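Long-range contacts in CCMAN5 (Cellulosimicrobium cellulans, PDB 2XSG), which probably hydrolyses alpha-mannosidic linkages as a calcium-binding family 92 glycoside hydrolase, a bacterial mannosidase used to expose mannose-6-phosphate on yeast-made glycoproteins: residues L36-T44 and K58-D68; F16-M27 and N48-Q56. All coordinates share one frame; numbering follows the deposited sequence.

Contact 1: L36-T44 and K58-D68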
loop_
_atom_site.group_PDB
_atom_site.type_symbol
_atom_site.label_atom_id
_atom_site.label_comp_id
_atom_site.label_asym_id
_atom_site.label_seq_id
_atom_site.Cartn_x
_atom_site.Cartn_y
_atom_site.Cartn_z
ATOM N N LEU A 36 -8.331 2.977 -10.403
ATOM C CA LEU A 36 -7.252 3.038 -11.366
ATOM C C LEU A 36 -6.871 4.489 -11.659
ATOM O O LEU A 36 -5.684 4.834 -11.688
ATOM C CB LEU A 36 -7.683 2.327 -12.646
ATOM C CG LEU A 36 -6.796 2.398 -13.883
ATOM C CD1 LEU A 36 -5.519 1.631 -13.659
ATOM C CD2 LEU A 36 -7.570 1.817 -15.083
ATOM N N ALA A 37 -7.881 5.328 -11.876
ATOM C CA ALA A 37 -7.705 6.768 -12.055
ATOM C C ALA A 37 -7.369 7.432 -10.743
ATOM O O ALA A 37 -8.092 7.285 -9.750
ATOM C CB ALA A 37 -8.943 7.384 -12.652
ATOM N N LYS A 38 -6.251 8.153 -10.740
ATOM C CA LYS A 38 -5.734 8.804 -9.539
ATOM C C LYS A 38 -5.327 10.187 -9.979
ATOM O O LYS A 38 -4.254 10.356 -10.569
ATOM C CB LYS A 38 -4.519 8.042 -8.979
ATOM C CG LYS A 38 -4.861 6.652 -8.392
ATOM C CD LYS A 38 -3.618 5.940 -7.863
ATOM C CE LYS A 38 -3.854 5.380 -6.473
ATOM N NZ LYS A 38 -4.677 4.173 -6.435
ATOM N N VAL A 39 -6.192 11.171 -9.715
ATOM C CA VAL A 39 -6.026 12.497 -10.301
ATOM C C VAL A 39 -5.260 13.332 -9.276
ATOM O O VAL A 39 -5.848 13.909 -8.351
ATOM C CB VAL A 39 -7.363 13.143 -10.677
ATOM C CG1 VAL A 39 -7.143 14.286 -11.655
ATOM C CG2 VAL A 39 -8.319 12.113 -11.269
ATOM N N ASN A 40 -3.941 13.343 -9.445
ATOM C CA ASN A 40 -3.016 13.901 -8.451
ATOM C C ASN A 40 -2.459 15.225 -8.916
ATOM O O ASN A 40 -1.858 15.287 -9.997
ATOM C CB ASN A 40 -1.850 12.940 -8.204
ATOM C CG ASN A 40 -1.130 13.203 -6.880
ATOM O OD1 ASN A 40 0.098 13.114 -6.806
ATOM N ND2 ASN A 40 -1.889 13.541 -5.835
ATOM N N PRO A 41 -2.632 16.289 -8.097
ATOM C CA PRO A 41 -1.931 17.522 -8.398
ATOM C C PRO A 41 -0.432 17.245 -8.426
ATOM O O PRO A 41 0.019 16.344 -7.724
ATOM C CB PRO A 41 -2.274 18.420 -7.186
ATOM C CG PRO A 41 -2.684 17.449 -6.082
ATOM C CD PRO A 41 -3.400 16.382 -6.839
ATOM N N ARG A 42 0.323 17.997 -9.231
ATOM C CA ARG A 42 1.778 17.868 -9.278
ATOM C C ARG A 42 2.479 19.121 -8.795
ATOM O O ARG A 42 2.376 20.167 -9.427
ATOM C CB ARG A 42 2.247 17.564 -10.703
ATOM C CG ARG A 42 3.687 17.037 -10.791
ATOM C CD ARG A 42 3.902 16.350 -12.156
ATOM N NE ARG A 42 5.107 15.511 -12.212
ATOM C CZ ARG A 42 5.203 14.275 -11.715
ATOM N NH1 ARG A 42 4.179 13.731 -11.072
ATOM N NH2 ARG A 42 6.346 13.593 -11.832
ATOM N N THR A 43 3.223 19.026 -7.702
ATOM C CA THR A 43 3.943 20.212 -7.222
ATOM C C THR A 43 5.220 20.455 -8.029
ATOM O O THR A 43 5.703 19.566 -8.727
ATOM C CB THR A 43 4.252 20.178 -5.701
ATOM O OG1 THR A 43 5.086 19.062 -5.383
ATOM C CG2 THR A 43 2.973 20.104 -4.888
ATOM N N THR A 44 5.757 21.665 -7.930
ATOM C CA THR A 44 7.024 21.998 -8.591
ATOM C C THR A 44 7.737 23.059 -7.760
ATOM O O THR A 44 7.068 23.889 -7.125
ATOM C CB THR A 44 6.773 22.482 -10.045
ATOM O OG1 THR A 44 8.002 22.916 -10.629
ATOM C CG2 THR A 44 5.737 23.622 -10.089
ATOM N N LYS A 58 4.078 25.648 -5.504
ATOM C CA LYS A 58 3.631 25.712 -6.882
ATOM C C LYS A 58 3.125 24.367 -7.368
ATOM O O LYS A 58 3.614 23.319 -6.954
ATOM C CB LYS A 58 4.728 26.240 -7.798
ATOM C CG LYS A 58 4.977 27.729 -7.608
ATOM C CD LYS A 58 6.334 28.126 -8.102
ATOM C CE LYS A 58 6.585 29.594 -7.819
ATOM N NZ LYS A 58 7.944 29.950 -8.265
ATOM N N ILE A 59 2.131 24.436 -8.242
ATOM C CA ILE A 59 1.542 23.281 -8.888
ATOM C C ILE A 59 1.535 23.522 -10.390
ATOM O O ILE A 59 1.188 24.603 -10.855
ATOM C CB ILE A 59 0.104 23.035 -8.365
ATOM C CG1 ILE A 59 0.165 22.436 -6.949
ATOM C CG2 ILE A 59 -0.728 22.186 -9.352
ATOM C CD1 ILE A 59 -1.189 22.133 -6.326
ATOM N N SER A 60 1.932 22.503 -11.143
ATOM C CA SER A 60 1.838 22.540 -12.588
ATOM C C SER A 60 0.423 22.104 -12.987
ATOM O O SER A 60 -0.394 22.945 -13.361
ATOM C CB SER A 60 2.932 21.654 -13.195
ATOM O OG SER A 60 2.851 20.346 -12.638
ATOM N N GLY A 61 0.104 20.819 -12.850
ATOM C CA GLY A 61 -1.209 20.288 -13.240
ATOM C C GLY A 61 -1.597 18.970 -12.572
ATOM O O GLY A 61 -1.157 18.674 -11.464
ATOM N N PHE A 62 -2.417 18.173 -13.260
ATOM C CA PHE A 62 -2.904 16.898 -12.724
ATOM C C PHE A 62 -2.489 15.699 -13.573
ATOM O O PHE A 62 -2.657 15.707 -14.790
ATOM C CB PHE A 62 -4.426 16.943 -12.584
ATOM C CG PHE A 62 -4.905 18.052 -11.691
ATOM C CD1 PHE A 62 -5.019 17.846 -10.318
ATOM C CD2 PHE A 62 -5.205 19.309 -12.214
ATOM C CE1 PHE A 62 -5.438 18.852 -9.478
ATOM C CE2 PHE A 62 -5.635 20.342 -11.371
ATOM C CZ PHE A 62 -5.747 20.109 -9.993
ATOM N N THR A 63 -1.932 14.683 -12.914
ATOM C CA THR A 63 -1.565 13.419 -13.538
ATOM C C THR A 63 -2.689 12.448 -13.215
ATOM O O THR A 63 -3.483 12.726 -12.318
ATOM C CB THR A 63 -0.229 12.899 -12.988
ATOM O OG1 THR A 63 -0.277 12.859 -11.556
ATOM C CG2 THR A 63 0.885 13.818 -13.394
ATOM N N HIS A 64 -2.792 11.334 -13.955
ATOM C CA HIS A 64 -3.979 10.485 -13.847
ATOM C C HIS A 64 -3.697 9.061 -13.380
ATOM O O HIS A 64 -4.634 8.305 -13.106
ATOM C CB HIS A 64 -4.780 10.500 -15.163
ATOM C CG HIS A 64 -5.435 11.818 -15.430
ATOM N ND1 HIS A 64 -4.723 12.937 -15.801
ATOM C CD2 HIS A 64 -6.721 12.219 -15.287
ATOM C CE1 HIS A 64 -5.549 13.962 -15.916
ATOM N NE2 HIS A 64 -6.767 13.550 -15.619
ATOM N N THR A 65 -2.416 8.692 -13.334
ATOM C CA THR A 65 -2.006 7.364 -12.869
ATOM C C THR A 65 -1.023 7.502 -11.726
ATOM O O THR A 65 -0.308 8.508 -11.616
ATOM C CB THR A 65 -1.353 6.485 -13.991
ATOM O OG1 THR A 65 -0.048 6.992 -14.312
ATOM C CG2 THR A 65 -2.218 6.456 -15.243
ATOM N N ASN A 66 -0.983 6.490 -10.864
ATOM C CA ASN A 66 -0.093 6.570 -9.726
ATOM C C ASN A 66 -0.005 5.282 -8.922
ATOM O O ASN A 66 -0.731 4.315 -9.199
ATOM C CB ASN A 66 -0.532 7.722 -8.820
ATOM C CG ASN A 66 0.621 8.622 -8.450
ATOM O OD1 ASN A 66 1.679 8.145 -8.019
ATOM N ND2 ASN A 66 0.433 9.932 -8.626
ATOM N N LEU A 67 0.891 5.304 -7.933
ATOM C CA LEU A 67 1.080 4.218 -6.980
ATOM C C LEU A 67 1.196 4.820 -5.589
ATOM O O LEU A 67 1.931 5.787 -5.384
ATOM C CB LEU A 67 2.369 3.448 -7.287
ATOM C CG LEU A 67 2.445 2.664 -8.591
ATOM C CD1 LEU A 67 3.813 1.995 -8.729
ATOM C CD2 LEU A 67 1.315 1.641 -8.672
ATOM N N ASP A 68 0.510 4.229 -4.622
ATOM C CA ASP A 68 0.487 4.816 -3.280
ATOM C C ASP A 68 1.634 4.334 -2.430
ATOM O O ASP A 68 1.843 3.130 -2.283
ATOM C CB ASP A 68 -0.829 4.511 -2.577
ATOM C CG ASP A 68 -2.019 4.902 -3.404
ATOM O OD1 ASP A 68 -2.251 4.214 -4.419
ATOM O OD2 ASP A 68 -2.721 5.882 -3.053
HETATM O O HOH W 1 -3.021 4.444 -11.431
HETATM O O HOH W 2 -1.603 10.637 -10.585
HETATM O O HOH W 3 1.245 14.284 -9.953
HETATM O O HOH W 4 7.096 25.263 -4.765
#

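Contact 2: F16-M27 and N48-Q56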
loop_
_atom_site.group_PDB
_atom_site.type_symbol
_atom_site.label_atom_id
_atom_site.label_comp_id
_atom_site.label_asym_id
_atom_site.label_seq_id
_atom_site.Cartn_x
_atom_site.Cartn_y
_atom_site.Cartn_z
ATOM N N PHE A 16 -4.382 14.593 3.114
ATOM C CA PHE A 16 -3.069 15.232 3.101
ATOM C C PHE A 16 -2.084 14.579 4.050
ATOM O O PHE A 16 -0.886 14.839 3.984
ATOM C CB PHE A 16 -3.188 16.724 3.378
ATOM C CG PHE A 16 -3.852 17.474 2.268
ATOM C CD1 PHE A 16 -3.194 17.672 1.055
ATOM C CD2 PHE A 16 -5.128 17.981 2.438
ATOM C CE1 PHE A 16 -3.808 18.360 0.014
ATOM C CE2 PHE A 16 -5.757 18.673 1.406
ATOM C CZ PHE A 16 -5.096 18.868 0.194
ATOM N N VAL A 17 -2.587 13.703 4.909
ATOM C CA VAL A 17 -1.723 12.968 5.813
ATOM C C VAL A 17 -0.747 12.134 4.998
ATOM O O VAL A 17 -1.156 11.348 4.140
ATOM C CB VAL A 17 -2.529 12.098 6.787
ATOM C CG1 VAL A 17 -1.617 11.026 7.457
ATOM C CG2 VAL A 17 -3.200 13.009 7.829
ATOM N N GLY A 18 0.540 12.328 5.268
ATOM C CA GLY A 18 1.588 11.587 4.569
ATOM C C GLY A 18 2.039 12.173 3.224
ATOM O O GLY A 18 2.816 11.535 2.513
ATOM N N THR A 19 1.571 13.376 2.885
ATOM C CA THR A 19 1.879 14.010 1.583
ATOM C C THR A 19 3.055 15.009 1.617
ATOM O O THR A 19 3.369 15.640 0.599
ATOM C CB THR A 19 0.647 14.713 0.984
ATOM O OG1 THR A 19 0.259 15.808 1.833
ATOM C CG2 THR A 19 -0.542 13.716 0.809
ATOM N N GLU A 20 3.689 15.161 2.776
ATOM C CA GLU A 20 4.887 16.019 2.874
ATOM C C GLU A 20 6.164 15.213 2.662
ATOM O O GLU A 20 6.331 14.145 3.250
ATOM C CB GLU A 20 4.952 16.762 4.214
ATOM C CG GLU A 20 6.151 17.749 4.313
ATOM C CD GLU A 20 5.920 18.884 5.299
ATOM O OE1 GLU A 20 4.755 19.145 5.643
ATOM O OE2 GLU A 20 6.903 19.539 5.713
ATOM N N GLY A 21 7.034 15.722 1.794
ATOM C CA GLY A 21 8.433 15.284 1.712
ATOM C C GLY A 21 8.585 13.784 1.712
ATOM O O GLY A 21 7.901 13.112 0.975
ATOM N N ASP A 22 9.468 13.275 2.568
ATOM C CA ASP A 22 9.732 11.842 2.682
ATOM C C ASP A 22 9.058 11.260 3.936
ATOM O O ASP A 22 9.668 10.477 4.662
ATOM C CB ASP A 22 11.255 11.575 2.702
ATOM C CG ASP A 22 11.608 10.112 2.390
ATOM O OD1 ASP A 22 10.749 9.363 1.860
ATOM O OD2 ASP A 22 12.751 9.704 2.663
ATOM N N PHE A 23 7.799 11.640 4.175
ATOM C CA PHE A 23 7.068 11.226 5.388
ATOM C C PHE A 23 5.842 10.354 5.050
ATOM O O PHE A 23 4.749 10.538 5.598
ATOM C CB PHE A 23 6.679 12.435 6.266
ATOM C CG PHE A 23 7.861 13.239 6.774
ATOM C CD1 PHE A 23 8.420 12.970 8.026
ATOM C CD2 PHE A 23 8.404 14.272 6.004
ATOM C CE1 PHE A 23 9.519 13.718 8.514
ATOM C CE2 PHE A 23 9.498 15.023 6.462
ATOM C CZ PHE A 23 10.059 14.745 7.730
ATOM N N GLY A 24 6.028 9.405 4.134
ATOM C CA GLY A 24 4.949 8.489 3.791
ATOM C C GLY A 24 4.792 8.206 2.307
ATOM O O GLY A 24 4.414 7.103 1.934
ATOM N N ASN A 25 5.086 9.204 1.471
ATOM C CA ASN A 25 4.934 9.112 0.014
ATOM C C ASN A 25 3.521 8.777 -0.451
ATOM O O ASN A 25 3.338 8.040 -1.403
ATOM C CB ASN A 25 6.006 8.218 -0.621
ATOM C CG ASN A 25 7.354 8.932 -0.724
ATOM O OD1 ASN A 25 7.466 9.966 -1.390
ATOM N ND2 ASN A 25 8.380 8.384 -0.068
ATOM N N ASP A 26 2.529 9.322 0.254
ATOM C CA ASP A 26 1.135 9.217 -0.156
ATOM C C ASP A 26 0.676 10.459 -0.916
ATOM O O ASP A 26 1.373 11.487 -0.951
ATOM C CB ASP A 26 0.244 8.969 1.061
ATOM C CG ASP A 26 0.266 7.524 1.504
ATOM O OD1 ASP A 26 0.302 6.604 0.624
ATOM O OD2 ASP A 26 0.255 7.305 2.726
ATOM N N MET A 27 -0.497 10.358 -1.521
ATOM C CA MET A 27 -0.984 11.397 -2.419
ATOM C C MET A 27 -2.323 11.983 -1.956
ATOM O O MET A 27 -3.139 11.274 -1.383
ATOM C CB MET A 27 -1.130 10.826 -3.837
ATOM C CG MET A 27 -2.224 9.762 -3.979
ATOM S SD MET A 27 -2.115 8.902 -5.561
ATOM C CE MET A 27 -0.761 7.761 -5.198
ATOM N N ASN A 48 6.846 14.729 -3.758
ATOM C CA ASN A 48 7.120 13.405 -3.222
ATOM C C ASN A 48 7.068 12.355 -4.355
ATOM O O ASN A 48 6.963 12.714 -5.529
ATOM C CB ASN A 48 6.274 13.074 -1.970
ATOM C CG ASN A 48 4.852 12.635 -2.284
ATOM O OD1 ASN A 48 4.425 12.561 -3.431
ATOM N ND2 ASN A 48 4.109 12.321 -1.227
ATOM N N ASN A 49 7.189 11.076 -4.031
ATOM C CA ASN A 49 7.216 10.051 -5.083
ATOM C C ASN A 49 5.938 10.038 -5.921
ATOM O O ASN A 49 5.970 9.665 -7.094
ATOM C CB ASN A 49 7.504 8.656 -4.505
ATOM C CG ASN A 49 8.882 8.560 -3.887
ATOM O OD1 ASN A 49 9.182 7.619 -3.137
ATOM N ND2 ASN A 49 9.723 9.543 -4.177
ATOM N N THR A 50 4.827 10.478 -5.337
ATOM C CA THR A 50 3.559 10.494 -6.078
ATOM C C THR A 50 3.439 11.677 -7.018
ATOM O O THR A 50 2.637 11.634 -7.950
ATOM C CB THR A 50 2.325 10.458 -5.174
ATOM O OG1 THR A 50 2.065 11.761 -4.622
ATOM C CG2 THR A 50 2.489 9.392 -4.071
ATOM N N GLY A 51 4.214 12.728 -6.760
ATOM C CA GLY A 51 4.151 13.932 -7.579
ATOM C C GLY A 51 3.668 15.151 -6.821
ATOM O O GLY A 51 3.599 16.232 -7.397
ATOM N N TYR A 52 3.347 14.992 -5.531
ATOM C CA TYR A 52 2.914 16.128 -4.688
ATOM C C TYR A 52 3.660 16.169 -3.359
ATOM O O TYR A 52 3.586 15.227 -2.558
ATOM C CB TYR A 52 1.398 16.031 -4.437
ATOM C CG TYR A 52 0.796 17.079 -3.521
ATOM C CD1 TYR A 52 0.914 16.983 -2.123
ATOM C CD2 TYR A 52 0.073 18.143 -4.046
ATOM C CE1 TYR A 52 0.358 17.936 -1.286
ATOM C CE2 TYR A 52 -0.512 19.093 -3.225
ATOM C CZ TYR A 52 -0.368 18.990 -1.842
ATOM O OH TYR A 52 -0.951 19.953 -1.040
ATOM N N ASP A 53 4.404 17.243 -3.120
ATOM C CA ASP A 53 5.000 17.472 -1.801
ATOM C C ASP A 53 4.299 18.638 -1.113
ATOM O O ASP A 53 4.332 19.781 -1.617
ATOM C CB ASP A 53 6.515 17.716 -1.913
ATOM C CG ASP A 53 7.133 18.257 -0.618
ATOM O OD1 ASP A 53 6.529 18.130 0.476
ATOM O OD2 ASP A 53 8.241 18.831 -0.704
ATOM N N TYR A 54 3.698 18.361 0.048
ATOM C CA TYR A 54 2.919 19.376 0.817
ATOM C C TYR A 54 3.708 20.667 1.086
ATOM O O TYR A 54 3.122 21.762 1.174
ATOM C CB TYR A 54 2.412 18.804 2.156
ATOM C CG TYR A 54 1.310 19.636 2.815
ATOM C CD1 TYR A 54 1.612 20.667 3.726
ATOM C CD2 TYR A 54 -0.037 19.418 2.493
ATOM C CE1 TYR A 54 0.578 21.438 4.309
ATOM C CE2 TYR A 54 -1.069 20.189 3.071
ATOM C CZ TYR A 54 -0.751 21.179 3.966
ATOM O OH TYR A 54 -1.769 21.914 4.520
ATOM N N ALA A 55 5.024 20.532 1.245
ATOM C CA ALA A 55 5.874 21.664 1.607
ATOM C C ALA A 55 6.055 22.651 0.461
ATOM O O ALA A 55 6.542 23.762 0.700
ATOM C CB ALA A 55 7.241 21.189 2.122
ATOM N N GLN A 56 5.652 22.271 -0.761
ATOM C CA GLN A 56 5.844 23.130 -1.943
ATOM C C GLN A 56 4.777 24.228 -2.062
ATOM O O GLN A 56 3.811 24.273 -1.291
ATOM C CB GLN A 56 5.903 22.305 -3.223
ATOM C CG GLN A 56 6.937 21.200 -3.239
ATOM C CD GLN A 56 8.352 21.717 -3.172
ATOM O OE1 GLN A 56 8.764 22.542 -3.987
ATOM N NE2 GLN A 56 9.119 21.210 -2.218
HETATM O O HOH W 5 5.278 11.995 1.297
#

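Contact 1: L36-T44 and K58-D68
An antiparallel strand pair with a beta bulge, part of a small three-stranded sheet in the family 92 N-terminal domain, joins L36-T44 to K58-D68. N40 and T63 form a hydrogen-bonded pair through both backbone N-H groups. The register then slips by one residue: R42 N bonds G61 O (2.8 Å) and S60 N bonds R42 O, which puts the bulge at S60-G61. On one face P41 lies against I59 and F62; its CB is 3.9 Å from F62 CE1 and 4.0 Å from I59 CD1, and Y113 of strand 112-121 adjoins P41 and I59. At the bulge the extended R42 side chain (CG anti to the backbone N, chi1 -164°) passes T63 CG2 at about a right angle and reaches N167 through NH2. A water lies at its guanidinium edge, 3.2 Å from NH1, and donates to T63 OG1 (2.6 Å). Further along, K38 N bonds H64 O (2.9 Å). A second water takes protons from T63 OG1 and N66 ND2 and gives its own to K38 O (2.7 Å) and T65 O. Around K38 and T65, this water's four bonds thus satisfy buried polar atoms of both segments beside the direct K38-H64 bond.

Contact 2: F16-M27 and N48-Q56
Two turn-rich loops of the N-terminal domain meet without regular strand pairing, with the N25 side chain about 9 Å from the bound calcium ion: F16-M27 lies against N48-Q56, whose D53 and N48 each form an Asx turn. D53 OD1 takes G21 N (2.8 Å) and A55 N (2.9 Å) from opposite faces of the carboxylate plane, linking the loops while bracing its own turn. Next to it Y54 N donates to T19 O (2.8 Å). N48, with CG between its backbone N and carbonyl carbon (chi1 80°), turns its amide between the loops. ND2 gives one proton to D26 O (2.9 Å), which lies in the amide plane, and the other to a water that also accepts from N25 N. OD1 stays within its own loop, receiving T50 N and, on a lone pair, T50 OG1 (2.8 Å). Alongside, N49 N donates to N25 OD1 (2.9 Å), and the amides of N25 and N49 stack nearly parallel. At the far end the edge of Y54 points to the face of F16 in an offset edge-to-face pair, planes 71° apart, and F16 CE1 lies 3.4 Å from Y52 OH, itself bonded to E106. Through E20 to R653 and N25 to D660, the first loop also reaches the catalytic domain. The two bonds on D53 OD1, with Q56 NE2 on OD2, should together restrain the carboxylate and could stabilise its negative charge.

From the N terminus the chain runs through F16-M27, L36-T44, N48-Q56 and K58-D68, so the segments alternate and the two contacts cross. Contact 1 closes the 13-residue connection between two neighbouring strands. Contact 2 closes a loop of 20 residues that includes strand 40-44, and its second segment lies within that same strand connection. The contacts touch, their centres about 11 Å apart: T43 N probably bonds G51 O, N66 ND2 probably bonds T50 O, and M27 packs on N40 and L67. Together they tie the edge strand of the small sheet to loops that face the catalytic domain and the calcium site.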